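Local coordinates for protein AbyA5 (Verrucosispora maris, PDB 4YWF) that catalyses acetate elimination in spirotetronate biosynthesis, acting as an esterase-like lyase of the alpha/beta-hydrolase superfamily, at residues P125-S137 against A171-L185. The protein carries 4 engineered substitutions. Numbering follows the deposited sequence.
Engineered in segment 171-185: M177 (natural residue Leu).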
ATOM      1  N   PRO A 125      -0.896   6.205  20.285  1.00 48.54           N
ATOM      2  CA  PRO A 125      -2.159   6.663  20.844  1.00 52.20           C
ATOM      3  C   PRO A 125      -3.356   5.861  20.372  1.00 46.75           C
ATOM      4  O   PRO A 125      -4.064   5.313  21.186  1.00 58.29           O
ATOM      5  CB  PRO A 125      -2.259   8.118  20.332  1.00 54.52           C
ATOM      6  CG  PRO A 125      -1.069   8.338  19.444  1.00 55.62           C
ATOM      7  CD  PRO A 125      -0.054   7.362  19.950  1.00 51.84           C
ATOM      8  N   GLY A 126      -3.545   5.748  19.056  1.00 49.88           N
ATOM      9  CA  GLY A 126      -4.749   5.132  18.474  1.00 44.95           C
ATOM     10  C   GLY A 126      -4.709   3.629  18.267  1.00 45.01           C
ATOM     11  O   GLY A 126      -5.667   3.046  17.730  1.00 43.36           O
ATOM     12  N   GLY A 127      -3.586   2.989  18.597  1.00 41.02           N
ATOM     13  CA  GLY A 127      -3.427   1.530  18.384  1.00 38.60           C
ATOM     14  C   GLY A 127      -1.998   1.147  17.932  1.00 38.24           C
ATOM     15  O   GLY A 127      -1.100   1.988  17.775  1.00 36.13           O
ATOM     16  N   VAL A 128      -1.761  -0.141  17.746  1.00 38.80           N
ATOM     17  CA  VAL A 128      -0.439  -0.596  17.411  1.00 37.11           C
ATOM     18  C   VAL A 128      -0.240  -0.605  15.884  1.00 31.61           C
ATOM     19  O   VAL A 128      -1.135  -0.947  15.189  1.00 30.10           O
ATOM     20  CB  VAL A 128      -0.177  -1.983  18.000  1.00 43.53           C
ATOM     21  CG1 VAL A 128       1.050  -2.651  17.346  1.00 43.74           C
ATOM     22  CG2 VAL A 128       0.003  -1.844  19.512  1.00 47.23           C
ATOM     23  N   VAL A 129       0.937  -0.214  15.393  1.00 30.74           N
ATOM     24  CA  VAL A 129       1.282  -0.330  13.943  1.00 29.49           C
ATOM     25  C   VAL A 129       2.539  -1.169  13.839  1.00 25.85           C
ATOM     26  O   VAL A 129       3.530  -0.807  14.465  1.00 28.31           O
ATOM     27  CB  VAL A 129       1.589   1.079  13.339  1.00 29.79           C
ATOM     28  CG1 VAL A 129       1.969   0.990  11.874  1.00 28.24           C
ATOM     29  CG2 VAL A 129       0.395   1.980  13.495  1.00 30.64           C
ATOM     30  N   ARG A 130       2.520  -2.273  13.080  1.00 25.51           N
ATOM     31  CA  ARG A 130       3.735  -3.051  12.783  1.00 26.56           C
ATOM     32  C   ARG A 130       4.287  -2.776  11.383  1.00 24.24           C
ATOM     33  O   ARG A 130       3.541  -2.418  10.459  1.00 25.17           O
ATOM     34  CB  ARG A 130       3.497  -4.576  12.953  1.00 28.74           C
ATOM     35  CG  ARG A 130       3.407  -4.985  14.406  1.00 36.26           C
ATOM     36  CD  ARG A 130       2.740  -6.329  14.622  1.00 43.34           C
ATOM     37  NE  ARG A 130       3.244  -6.960  15.847  1.00 50.86           N
ATOM     38  CZ  ARG A 130       3.820  -8.160  15.926  1.00 55.94           C
ATOM     39  NH1 ARG A 130       3.944  -8.939  14.857  1.00 64.42           N
ATOM     40  NH2 ARG A 130       4.272  -8.599  17.099  1.00 58.35           N
ATOM     41  N   ALA A 131       5.598  -2.985  11.224  1.00 22.60           N
ATOM     42  CA  ALA A 131       6.298  -2.713   9.971  1.00 21.03           C
ATOM     43  C   ALA A 131       7.443  -3.689   9.847  1.00 22.06           C
ATOM     44  O   ALA A 131       7.900  -4.269  10.859  1.00 19.43           O
ATOM     45  CB  ALA A 131       6.763  -1.253   9.973  1.00 22.82           C
ATOM     46  N   TRP A 132       7.904  -3.906   8.630  1.00 20.59           N
ATOM     47  CA  TRP A 132       9.094  -4.701   8.376  1.00 22.44           C
ATOM     48  C   TRP A 132      10.117  -3.774   7.766  1.00 25.07           C
ATOM     49  O   TRP A 132       9.744  -2.917   6.970  1.00 24.45           O
ATOM     50  CB  TRP A 132       8.814  -5.834   7.396  1.00 24.17           C
ATOM     51  CG  TRP A 132       7.936  -6.865   7.930  1.00 24.78           C
ATOM     52  CD1 TRP A 132       6.625  -7.108   7.581  1.00 27.75           C
ATOM     53  CD2 TRP A 132       8.275  -7.835   8.934  1.00 27.51           C
ATOM     54  NE1 TRP A 132       6.130  -8.186   8.317  1.00 26.90           N
ATOM     55  CE2 TRP A 132       7.125  -8.641   9.150  1.00 26.14           C
ATOM     56  CE3 TRP A 132       9.449  -8.131   9.639  1.00 29.80           C
ATOM     57  CZ2 TRP A 132       7.110  -9.672  10.072  1.00 27.52           C
ATOM     58  CZ3 TRP A 132       9.436  -9.212  10.530  1.00 28.63           C
ATOM     59  CH2 TRP A 132       8.286  -9.959  10.725  1.00 28.11           C
ATOM     60  N   ALA A 133      11.387  -3.927   8.129  1.00 23.10           N
ATOM     61  CA  ALA A 133      12.419  -3.027   7.636  1.00 24.32           C
ATOM     62  C   ALA A 133      13.721  -3.745   7.321  1.00 25.51           C
ATOM     63  O   ALA A 133      13.977  -4.830   7.837  1.00 23.38           O
ATOM     64  CB  ALA A 133      12.690  -1.950   8.653  1.00 24.45           C
ATOM     65  N   ALA A 134      14.531  -3.105   6.470  1.00 23.04           N
ATOM     66  CA  ALA A 134      15.870  -3.620   6.176  1.00 26.08           C
ATOM     67  C   ALA A 134      16.720  -2.463   5.835  1.00 28.44           C
ATOM     68  O   ALA A 134      16.203  -1.377   5.562  1.00 24.90           O
ATOM     69  CB  ALA A 134      15.875  -4.609   5.037  1.00 25.44           C
ATOM     70  N   GLY A 135      18.029  -2.677   5.892  1.00 28.25           N
ATOM     71  CA  GLY A 135      18.985  -1.612   5.544  1.00 28.53           C
ATOM     72  C   GLY A 135      19.141  -0.581   6.647  1.00 32.12           C
ATOM     73  O   GLY A 135      19.696   0.483   6.401  1.00 32.73           O
ATOM     74  N   LEU A 136      18.715  -0.881   7.880  1.00 29.01           N
ATOM     75  CA  LEU A 136      18.916   0.037   8.989  1.00 30.42           C
ATOM     76  C   LEU A 136      20.366   0.010   9.502  1.00 35.46           C
ATOM     77  O   LEU A 136      21.017  -1.007   9.408  1.00 30.34           O
ATOM     78  CB  LEU A 136      17.992  -0.305  10.190  1.00 31.36           C
ATOM     79  CG  LEU A 136      16.496  -0.400   9.932  1.00 30.25           C
ATOM     80  CD1 LEU A 136      15.700  -0.700  11.184  1.00 29.00           C
ATOM     81  CD2 LEU A 136      16.016   0.889   9.316  1.00 32.53           C
ATOM     82  N   SER A 137      20.848   1.123  10.075  1.00 33.18           N
ATOM     83  CA  SER A 137      22.277   1.256  10.460  1.00 36.08           C
ATOM     84  C   SER A 137      22.518   2.526  11.316  1.00 35.93           C
ATOM     85  O   SER A 137      22.056   3.592  10.977  1.00 31.13           O
ATOM     86  CB  SER A 137      23.166   1.307   9.191  1.00 36.85           C
ATOM     87  OG  SER A 137      24.553   1.252   9.494  1.00 40.57           O
ATOM     88  N   ALA A 171      17.426   2.650   3.629  1.00 25.43           N
ATOM     89  CA  ALA A 171      16.693   2.118   4.743  1.00 26.14           C
ATOM     90  C   ALA A 171      15.207   1.990   4.341  1.00 25.37           C
ATOM     91  O   ALA A 171      14.492   2.968   4.232  1.00 23.33           O
ATOM     92  CB  ALA A 171      16.876   3.024   5.930  1.00 26.43           C
ATOM     93  N   ALA A 172      14.763   0.754   4.119  1.00 26.04           N
ATOM     94  CA  ALA A 172      13.468   0.432   3.525  1.00 27.65           C
ATOM     95  C   ALA A 172      12.527  -0.043   4.640  1.00 26.90           C
ATOM     96  O   ALA A 172      12.903  -0.859   5.464  1.00 25.99           O
ATOM     97  CB  ALA A 172      13.596  -0.625   2.411  1.00 25.80           C
ATOM     98  N   VAL A 173      11.346   0.559   4.698  1.00 24.17           N
ATOM     99  CA  VAL A 173      10.368   0.243   5.720  1.00 24.81           C
ATOM    100  C   VAL A 173       9.009   0.035   5.069  1.00 24.46           C
ATOM    101  O   VAL A 173       8.441   0.968   4.438  1.00 24.07           O
ATOM    102  CB  VAL A 173      10.199   1.376   6.690  1.00 25.01           C
ATOM    103  CG1 VAL A 173       9.129   1.016   7.703  1.00 24.89           C
ATOM    104  CG2 VAL A 173      11.521   1.699   7.378  1.00 27.71           C
ATOM    105  N   VAL A 174       8.456  -1.148   5.228  1.00 22.68           N
ATOM    106  CA  VAL A 174       7.238  -1.521   4.524  1.00 24.02           C
ATOM    107  C   VAL A 174       6.167  -1.671   5.627  1.00 22.98           C
ATOM    108  O   VAL A 174       6.347  -2.393   6.641  1.00 23.02           O
ATOM    109  CB  VAL A 174       7.389  -2.848   3.762  1.00 27.91           C
ATOM    110  CG1 VAL A 174       6.025  -3.337   3.280  1.00 32.23           C
ATOM    111  CG2 VAL A 174       8.347  -2.688   2.558  1.00 29.88           C
ATOM    112  N   THR A 175       5.106  -0.947   5.474  1.00 23.40           N
ATOM    113  CA  THR A 175       3.979  -1.110   6.380  1.00 25.49           C
ATOM    114  C   THR A 175       2.673  -1.179   5.570  1.00 23.32           C
ATOM    115  O   THR A 175       2.705  -1.491   4.342  1.00 22.20           O
ATOM    116  CB  THR A 175       4.031   0.011   7.437  1.00 27.95           C
ATOM    117  OG1 THR A 175       3.033  -0.195   8.459  1.00 28.25           O
ATOM    118  CG2 THR A 175       3.878   1.348   6.751  1.00 27.69           C
ATOM    119  N   GLU A 176       1.553  -0.850   6.220  1.00 21.85           N
ATOM    120  CA  GLU A 176       0.229  -1.046   5.643  1.00 21.72           C
ATOM    121  C   GLU A 176      -0.696   0.037   6.218  1.00 21.98           C
ATOM    122  O   GLU A 176      -0.369   0.674   7.219  1.00 20.41           O
ATOM    123  CB  GLU A 176      -0.323  -2.462   5.961  1.00 22.32           C
ATOM    124  CG  GLU A 176      -0.201  -2.774   7.463  1.00 24.56           C
ATOM    125  CD  GLU A 176      -0.085  -4.267   7.747  1.00 25.40           C
ATOM    126  OE1 GLU A 176      -0.293  -5.018   6.802  1.00 23.37           O
ATOM    127  OE2 GLU A 176       0.188  -4.664   8.921  1.00 24.91           O
HETATM  128  N   MSE A 177      -1.818   0.279   5.557  1.00 22.51           N
HETATM  129  CA  MSE A 177      -2.738   1.377   5.961  1.00 24.23           C
HETATM  130  C   MSE A 177      -3.455   1.150   7.273  1.00 24.77           C
HETATM  131  O   MSE A 177      -3.469   0.014   7.747  1.00 25.76           O
HETATM  132  CB  MSE A 177      -3.780   1.599   4.836  1.00 26.46           C
HETATM  133  CG  MSE A 177      -3.107   2.381   3.714  1.00 28.64           C
HETATM  134 SE   MSE A 177      -4.338   2.854   2.238  1.00 33.27          SE
HETATM  135  CE  MSE A 177      -5.475   4.131   3.266  1.00 32.16           C
ATOM    136  N   PRO A 178      -4.067   2.215   7.880  1.00 26.58           N
ATOM    137  CA  PRO A 178      -4.895   2.048   9.081  1.00 24.87           C
ATOM    138  C   PRO A 178      -5.990   1.085   8.796  1.00 27.75           C
ATOM    139  O   PRO A 178      -6.692   1.232   7.784  1.00 29.11           O
ATOM    140  CB  PRO A 178      -5.461   3.466   9.319  1.00 27.90           C
ATOM    141  CG  PRO A 178      -4.428   4.377   8.761  1.00 28.07           C
ATOM    142  CD  PRO A 178      -3.855   3.663   7.583  1.00 27.48           C
ATOM    143  N   GLY A 179      -6.096   0.050   9.628  1.00 27.73           N
ATOM    144  CA  GLY A 179      -7.119  -0.905   9.496  1.00 26.59           C
ATOM    145  C   GLY A 179      -6.757  -2.107   8.671  1.00 31.57           C
ATOM    146  O   GLY A 179      -7.535  -3.058   8.637  1.00 30.00           O
ATOM    147  N   VAL A 180      -5.619  -2.063   7.948  1.00 28.49           N
ATOM    148  CA  VAL A 180      -5.214  -3.104   7.069  1.00 25.58           C
ATOM    149  C   VAL A 180      -4.221  -3.971   7.843  1.00 24.81           C
ATOM    150  O   VAL A 180      -3.357  -3.438   8.548  1.00 21.68           O
ATOM    151  CB  VAL A 180      -4.562  -2.517   5.794  1.00 27.80           C
ATOM    152  CG1 VAL A 180      -3.988  -3.570   4.905  1.00 27.81           C
ATOM    153  CG2 VAL A 180      -5.557  -1.666   5.006  1.00 26.66           C
ATOM    154  N   GLY A 181      -4.378  -5.312   7.729  1.00 23.41           N
ATOM    155  CA  GLY A 181      -3.454  -6.246   8.310  1.00 22.33           C
ATOM    156  C   GLY A 181      -3.385  -6.072   9.814  1.00 24.14           C
ATOM    157  O   GLY A 181      -4.424  -6.128  10.507  1.00 29.68           O
ATOM    158  N   GLU A 182      -2.178  -5.764  10.318  1.00 23.58           N
ATOM    159  CA  GLU A 182      -1.963  -5.630  11.707  1.00 25.51           C
ATOM    160  C   GLU A 182      -2.029  -4.163  12.148  1.00 30.27           C
ATOM    161  O   GLU A 182      -1.811  -3.877  13.344  1.00 31.23           O
ATOM    162  CB  GLU A 182      -0.595  -6.195  12.109  1.00 29.63           C
ATOM    163  CG  GLU A 182      -0.302  -7.617  11.682  1.00 26.31           C
ATOM    164  CD  GLU A 182       1.032  -8.043  12.244  1.00 29.33           C
ATOM    165  OE1 GLU A 182       2.112  -7.704  11.645  1.00 25.90           O
ATOM    166  OE2 GLU A 182       1.006  -8.721  13.315  1.00 23.26           O
ATOM    167  N   ASN A 183      -2.275  -3.225  11.221  1.00 23.88           N
ATOM    168  CA  ASN A 183      -2.266  -1.839  11.590  1.00 23.58           C
ATOM    169  C   ASN A 183      -3.608  -1.561  12.250  1.00 24.78           C
ATOM    170  O   ASN A 183      -4.652  -1.659  11.615  1.00 24.79           O
ATOM    171  CB  ASN A 183      -2.032  -0.967  10.350  1.00 26.19           C
ATOM    172  CG  ASN A 183      -2.101   0.543  10.638  1.00 24.87           C
ATOM    173  OD1 ASN A 183      -2.762   1.005  11.583  1.00 29.72           O
ATOM    174  ND2 ASN A 183      -1.455   1.310   9.806  1.00 24.41           N
ATOM    175  N   GLU A 184      -3.569  -1.252  13.549  1.00 25.05           N
ATOM    176  CA  GLU A 184      -4.764  -1.150  14.364  1.00 32.68           C
ATOM    177  C   GLU A 184      -5.546   0.165  14.276  1.00 35.21           C
ATOM    178  O   GLU A 184      -6.648   0.272  14.823  1.00 36.55           O
ATOM    179  CB  GLU A 184      -4.401  -1.477  15.859  1.00 33.51           C
ATOM    180  CG  GLU A 184      -4.328  -3.012  16.035  1.00 37.78           C
ATOM    181  CD  GLU A 184      -3.839  -3.484  17.411  1.00 38.79           C
ATOM    182  OE1 GLU A 184      -3.730  -2.658  18.323  1.00 41.51           O
ATOM    183  OE2 GLU A 184      -3.513  -4.684  17.550  1.00 41.70           O
ATOM    184  N   LEU A 185      -4.977   1.160  13.629  1.00 31.81           N
ATOM    185  CA  LEU A 185      -5.550   2.491  13.635  1.00 33.05           C
ATOM    186  C   LEU A 185      -6.841   2.605  12.816  1.00 32.06           C
ATOM    187  O   LEU A 185      -7.124   1.811  11.913  1.00 29.21           O
ATOM    188  CB  LEU A 185      -4.546   3.490  13.078  1.00 32.75           C
ATOM    189  CG  LEU A 185      -3.178   3.632  13.750  1.00 36.11           C
ATOM    190  CD1 LEU A 185      -2.210   4.233  12.754  1.00 35.96           C
ATOM    191  CD2 LEU A 185      -3.233   4.463  15.032  1.00 36.62           C
TER
HETATM  192  O   HOH W   1       0.883  -2.739  10.691  1.00 28.48           O
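W132 and A134 pair antiparallel with V174 and A172 through four backbone hydrogen bonds, the V174 N to W132 O bond (2.8 Å) being almost straight. Beyond this ladder the pairing is mixed: T175 OG1, anti to its own nitrogen (chi1 -173°), donates to R130 O at 3.0 Å, and a water bridges that carbonyl to E176 OE2. Where the loop 176-185 returns, E184 grips V128 once with its backbone N, on V128 O, and once with its side-chain OE1, which receives V128 N (3.2 Å) from above the carboxylate plane. Charge pairing is looser: R130 NH1 meets E182 OE2 at 3.3 Å in a weak bond, the guanidinium and carboxylate planes turned 74° apart. R130 is held more strongly by E121, and K155 makes salt bridges to both E182 and E176. Among apolar contacts, V129 CG2 packs on L185 CD1 (3.5 Å). N183 braces the loop, its ND2 bonded to E176 O (2.9 Å) and its OD1 closing an Asx turn on L185 N; an alanine here would probably leave E176 O and L185 N without these partners and the loop freer to shift beside V129. In the mixed alpha/beta-hydrolase sheet, 127-134 lies between strands 118-124 and 171-174, with helix 162-167 covering W132, A134, A172 and V174 through L162.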